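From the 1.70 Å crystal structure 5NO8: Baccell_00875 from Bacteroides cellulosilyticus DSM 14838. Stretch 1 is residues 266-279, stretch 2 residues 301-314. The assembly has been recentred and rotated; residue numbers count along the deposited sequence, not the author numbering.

Stretch 1, residues 266-279: VFEKGEKARVECRS
Stretch 2 301-314: GNLCFVEVPMEQAG

The apolar centre of this contact lies on one face of an antiparallel pair of strands running through A273-C277 and C304-V308, whose N-to-C directions differ by 165°. A273 pairs with V308, V275 with V306 and C277 with C304, all with side chains on that buried face. V275 and V306 (both chi1 t) meet CB to CB at 4.4 Å; the cysteines are not bonded to each other, their CB atoms lying 4.2 Å apart. Beside A273 packs M310 (chi1 m, chi2 m), with M310 SD 3.8 Å from A273 CB. M310 CE then reaches F267 CD2 at 3.6 Å, the methionine covering one face of the F267 ring (chi1 m).

These three pairs, CA atoms 5.1-5.4 Å apart, also carry the backbone ladder: A273 N to V308 O is 2.8 Å, V275 N to V306 O 2.8 Å and C277 N to C304 O 2.7 Å, each with its return bond. Between these pairs lie R274-E307 and E276-F305, and beyond them K272-P309 and R278-L303, all non-hydrogen-bonded, CA atoms 4.3-4.8 Å apart; proline is tolerated in such a pair, because the bridge to K272 asks for no amide hydrogen from P309.

The side chains of these pairs occupy the opposite face, which is more polar. R274, extended with chi1 to chi3 all t, lays its guanidinium flat on F305 (chi1 p), centres 4.0 Å apart, planes at 23°. Stacking leaves its edge free for salt bridges: R274 NH1 to E307 OE2, 2.9 Å, across the strands, and R274 NE to E276 OE2, 2.9 Å, within its own. R278 bends (chi2 and chi3 p) over L303, and R278 NH1 hydrogen-bonds N302 OD1 at 2.9 Å.

At the other end, a type II turn, E268 to E271, places G270 at phi 100°, a conformation calling for glycine; G270 N donates to M310 O at 2.7 Å.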

# COMPACT_ATOMS: atom_id res chain seq x y z
N VAL A 266 14.34 0.90 -6.85
CA VAL A 266 14.36 2.04 -7.73
C VAL A 266 15.82 2.49 -7.84
O VAL A 266 16.49 2.67 -6.82
CB VAL A 266 13.48 3.20 -7.22
CG1 VAL A 266 13.57 4.39 -8.16
CG2 VAL A 266 12.04 2.74 -7.06
N PHE A 267 16.29 2.61 -9.08
CA PHE A 267 17.67 2.94 -9.41
C PHE A 267 17.75 4.21 -10.22
O PHE A 267 16.88 4.46 -11.03
CB PHE A 267 18.24 1.82 -10.27
CG PHE A 267 18.37 0.54 -9.56
CD1 PHE A 267 19.49 0.29 -8.77
CD2 PHE A 267 17.32 -0.38 -9.55
CE1 PHE A 267 19.61 -0.88 -8.06
CE2 PHE A 267 17.44 -1.56 -8.84
CZ PHE A 267 18.60 -1.82 -8.11
N GLU A 268 18.80 5.01 -10.01
CA GLU A 268 19.17 6.06 -10.95
C GLU A 268 19.99 5.47 -12.08
O GLU A 268 20.74 4.51 -11.89
CB GLU A 268 20.01 7.16 -10.27
CG GLU A 268 19.29 7.84 -9.12
CD GLU A 268 20.12 8.99 -8.56
OE1 GLU A 268 21.35 8.85 -8.49
OE2 GLU A 268 19.55 10.03 -8.22
N LYS A 269 19.84 6.06 -13.26
CA LYS A 269 20.55 5.56 -14.42
C LYS A 269 22.05 5.56 -14.12
O LYS A 269 22.58 6.53 -13.57
CB LYS A 269 20.20 6.43 -15.62
CG LYS A 269 20.73 5.89 -16.93
CD LYS A 269 20.20 6.71 -18.10
CE LYS A 269 21.02 7.97 -18.29
NZ LYS A 269 20.44 8.70 -19.44
N GLY A 270 22.68 4.43 -14.38
CA GLY A 270 24.10 4.23 -14.12
C GLY A 270 24.42 3.50 -12.85
O GLY A 270 25.56 3.09 -12.65
N GLU A 271 23.43 3.27 -12.00
CA GLU A 271 23.66 2.51 -10.77
C GLU A 271 23.73 1.04 -11.10
O GLU A 271 23.20 0.60 -12.11
CB GLU A 271 22.55 2.70 -9.76
CG GLU A 271 22.51 4.02 -9.02
CD GLU A 271 21.56 3.89 -7.82
OE1 GLU A 271 21.97 3.32 -6.77
OE2 GLU A 271 20.41 4.28 -7.94
N LYS A 272 24.38 0.27 -10.23
CA LYS A 272 24.48 -1.17 -10.38
C LYS A 272 23.41 -1.86 -9.53
O LYS A 272 23.23 -1.53 -8.36
CB LYS A 272 25.86 -1.71 -9.95
N ALA A 273 22.70 -2.81 -10.13
CA ALA A 273 21.70 -3.62 -9.43
C ALA A 273 22.35 -4.93 -9.05
O ALA A 273 23.13 -5.51 -9.84
CB ALA A 273 20.50 -3.88 -10.33
N ARG A 274 22.05 -5.40 -7.84
CA ARG A 274 22.40 -6.75 -7.43
C ARG A 274 21.10 -7.47 -7.09
O ARG A 274 20.40 -7.06 -6.19
CB ARG A 274 23.34 -6.77 -6.22
CG ARG A 274 23.68 -8.19 -5.77
CD ARG A 274 24.63 -8.18 -4.57
NE ARG A 274 24.86 -9.52 -4.05
CZ ARG A 274 25.95 -10.28 -4.23
NH1 ARG A 274 27.00 -9.87 -4.94
NH2 ARG A 274 26.01 -11.47 -3.66
N VAL A 275 20.81 -8.54 -7.82
CA VAL A 275 19.55 -9.28 -7.64
C VAL A 275 19.90 -10.70 -7.22
O VAL A 275 20.67 -11.36 -7.90
CB VAL A 275 18.73 -9.31 -8.95
CG1 VAL A 275 17.33 -9.84 -8.68
CG2 VAL A 275 18.69 -7.94 -9.57
N GLU A 276 19.35 -11.14 -6.08
CA GLU A 276 19.69 -12.42 -5.46
C GLU A 276 18.50 -13.35 -5.47
O GLU A 276 17.38 -12.90 -5.24
CB GLU A 276 20.09 -12.19 -4.00
CG GLU A 276 21.42 -11.45 -3.87
CD GLU A 276 21.95 -11.40 -2.44
OE1 GLU A 276 21.24 -11.83 -1.50
OE2 GLU A 276 23.07 -10.90 -2.28
N CYS A 277 18.75 -14.62 -5.74
CA CYS A 277 17.76 -15.68 -5.65
C CYS A 277 18.30 -16.72 -4.65
O CYS A 277 19.30 -17.41 -4.92
CB CYS A 277 17.54 -16.29 -7.02
SG CYS A 277 16.24 -17.57 -7.08
N ARG A 278 17.64 -16.80 -3.50
CA ARG A 278 18.08 -17.67 -2.39
C ARG A 278 17.18 -18.89 -2.33
O ARG A 278 15.95 -18.78 -2.40
CB ARG A 278 18.03 -16.89 -1.08
CG ARG A 278 18.24 -17.69 0.21
CD ARG A 278 19.69 -18.00 0.48
NE ARG A 278 20.49 -16.80 0.71
CZ ARG A 278 21.81 -16.80 0.85
NH1 ARG A 278 22.50 -17.94 0.80
NH2 ARG A 278 22.46 -15.66 1.03
N SER A 279 17.80 -20.06 -2.15
CA SER A 279 17.08 -21.32 -1.99
C SER A 279 17.62 -22.05 -0.75
O SER A 279 18.60 -21.59 -0.15
CB SER A 279 17.25 -22.20 -3.22
OG SER A 279 18.63 -22.28 -3.58
N GLY A 301 26.80 -21.80 -3.92
CA GLY A 301 25.95 -22.70 -3.13
C GLY A 301 24.47 -22.41 -3.34
O GLY A 301 23.99 -22.47 -4.47
N ASN A 302 23.75 -22.06 -2.28
CA ASN A 302 22.31 -21.81 -2.41
C ASN A 302 21.92 -20.34 -2.66
O ASN A 302 20.81 -19.90 -2.32
CB ASN A 302 21.56 -22.42 -1.23
CG ASN A 302 21.89 -21.76 0.07
OD1 ASN A 302 22.56 -20.72 0.11
ND2 ASN A 302 21.43 -22.37 1.16
N LEU A 303 22.84 -19.60 -3.28
CA LEU A 303 22.62 -18.25 -3.71
C LEU A 303 22.95 -18.17 -5.19
O LEU A 303 24.01 -18.63 -5.62
CB LEU A 303 23.52 -17.29 -2.94
CG LEU A 303 23.40 -15.84 -3.41
CD1 LEU A 303 22.01 -15.29 -3.07
CD2 LEU A 303 24.50 -14.97 -2.80
N CYS A 304 22.03 -17.62 -5.97
CA CYS A 304 22.27 -17.28 -7.37
C CYS A 304 22.07 -15.79 -7.47
O CYS A 304 21.10 -15.30 -6.91
CB CYS A 304 21.25 -17.95 -8.26
SG CYS A 304 21.66 -19.67 -8.54
N PHE A 305 22.98 -15.07 -8.12
CA PHE A 305 22.83 -13.64 -8.25
C PHE A 305 23.28 -13.08 -9.59
O PHE A 305 24.06 -13.68 -10.32
CB PHE A 305 23.48 -12.87 -7.09
CG PHE A 305 24.99 -12.96 -7.05
CD1 PHE A 305 25.61 -14.06 -6.45
CD2 PHE A 305 25.78 -11.99 -7.64
CE1 PHE A 305 27.00 -14.15 -6.42
CE2 PHE A 305 27.18 -12.08 -7.61
CZ PHE A 305 27.77 -13.16 -7.00
N VAL A 306 22.71 -11.92 -9.89
CA VAL A 306 22.97 -11.13 -11.07
C VAL A 306 23.45 -9.77 -10.61
O VAL A 306 22.88 -9.19 -9.66
CB VAL A 306 21.63 -10.94 -11.84
CG1 VAL A 306 21.76 -9.94 -12.97
CG2 VAL A 306 21.16 -12.26 -12.38
N GLU A 307 24.46 -9.23 -11.28
CA GLU A 307 24.89 -7.85 -11.03
C GLU A 307 25.02 -7.17 -12.37
O GLU A 307 25.79 -7.62 -13.22
CB GLU A 307 26.23 -7.82 -10.30
CG GLU A 307 26.08 -8.18 -8.83
CD GLU A 307 27.33 -7.88 -8.00
OE1 GLU A 307 28.45 -7.94 -8.55
OE2 GLU A 307 27.18 -7.63 -6.77
N VAL A 308 24.24 -6.12 -12.57
CA VAL A 308 24.18 -5.46 -13.86
C VAL A 308 24.08 -3.96 -13.69
O VAL A 308 23.51 -3.49 -12.72
CB VAL A 308 22.99 -5.91 -14.74
CG1 VAL A 308 23.18 -7.33 -15.23
CG2 VAL A 308 21.67 -5.75 -14.01
N PRO A 309 24.60 -3.21 -14.65
CA PRO A 309 24.33 -1.79 -14.68
C PRO A 309 22.92 -1.48 -15.22
O PRO A 309 22.37 -2.19 -16.08
CB PRO A 309 25.42 -1.27 -15.62
CG PRO A 309 25.62 -2.38 -16.57
CD PRO A 309 25.48 -3.63 -15.75
N MET A 310 22.35 -0.43 -14.68
CA MET A 310 21.02 0.00 -15.05
C MET A 310 21.21 1.22 -15.94
O MET A 310 21.33 2.32 -15.45
CB MET A 310 20.23 0.34 -13.77
CG MET A 310 20.06 -0.82 -12.81
SD MET A 310 19.20 -2.24 -13.55
CE MET A 310 17.68 -2.18 -12.60
N GLU A 311 21.20 1.03 -17.26
CA GLU A 311 21.63 2.09 -18.17
C GLU A 311 20.51 2.77 -18.97
O GLU A 311 20.79 3.68 -19.76
CB GLU A 311 22.74 1.58 -19.11
CG GLU A 311 23.97 0.97 -18.42
CD GLU A 311 24.92 1.99 -17.72
OE1 GLU A 311 26.08 1.59 -17.44
OE2 GLU A 311 24.56 3.17 -17.47
N GLN A 312 19.26 2.41 -18.71
CA GLN A 312 18.15 3.01 -19.44
C GLN A 312 16.96 3.18 -18.53
O GLN A 312 16.58 2.24 -17.83
CB GLN A 312 17.76 2.11 -20.60
CG GLN A 312 16.59 2.59 -21.45
CD GLN A 312 16.46 1.70 -22.67
OE1 GLN A 312 15.79 0.66 -22.64
NE2 GLN A 312 17.20 2.04 -23.70
N ALA A 313 16.39 4.37 -18.56
CA ALA A 313 15.18 4.65 -17.79
C ALA A 313 14.04 3.72 -18.17
O ALA A 313 13.89 3.34 -19.34
CB ALA A 313 14.76 6.11 -17.96
N GLY A 314 13.23 3.38 -17.18
CA GLY A 314 12.02 2.58 -17.39
C GLY A 314 11.94 1.37 -16.49
O GLY A 314 12.81 1.14 -15.64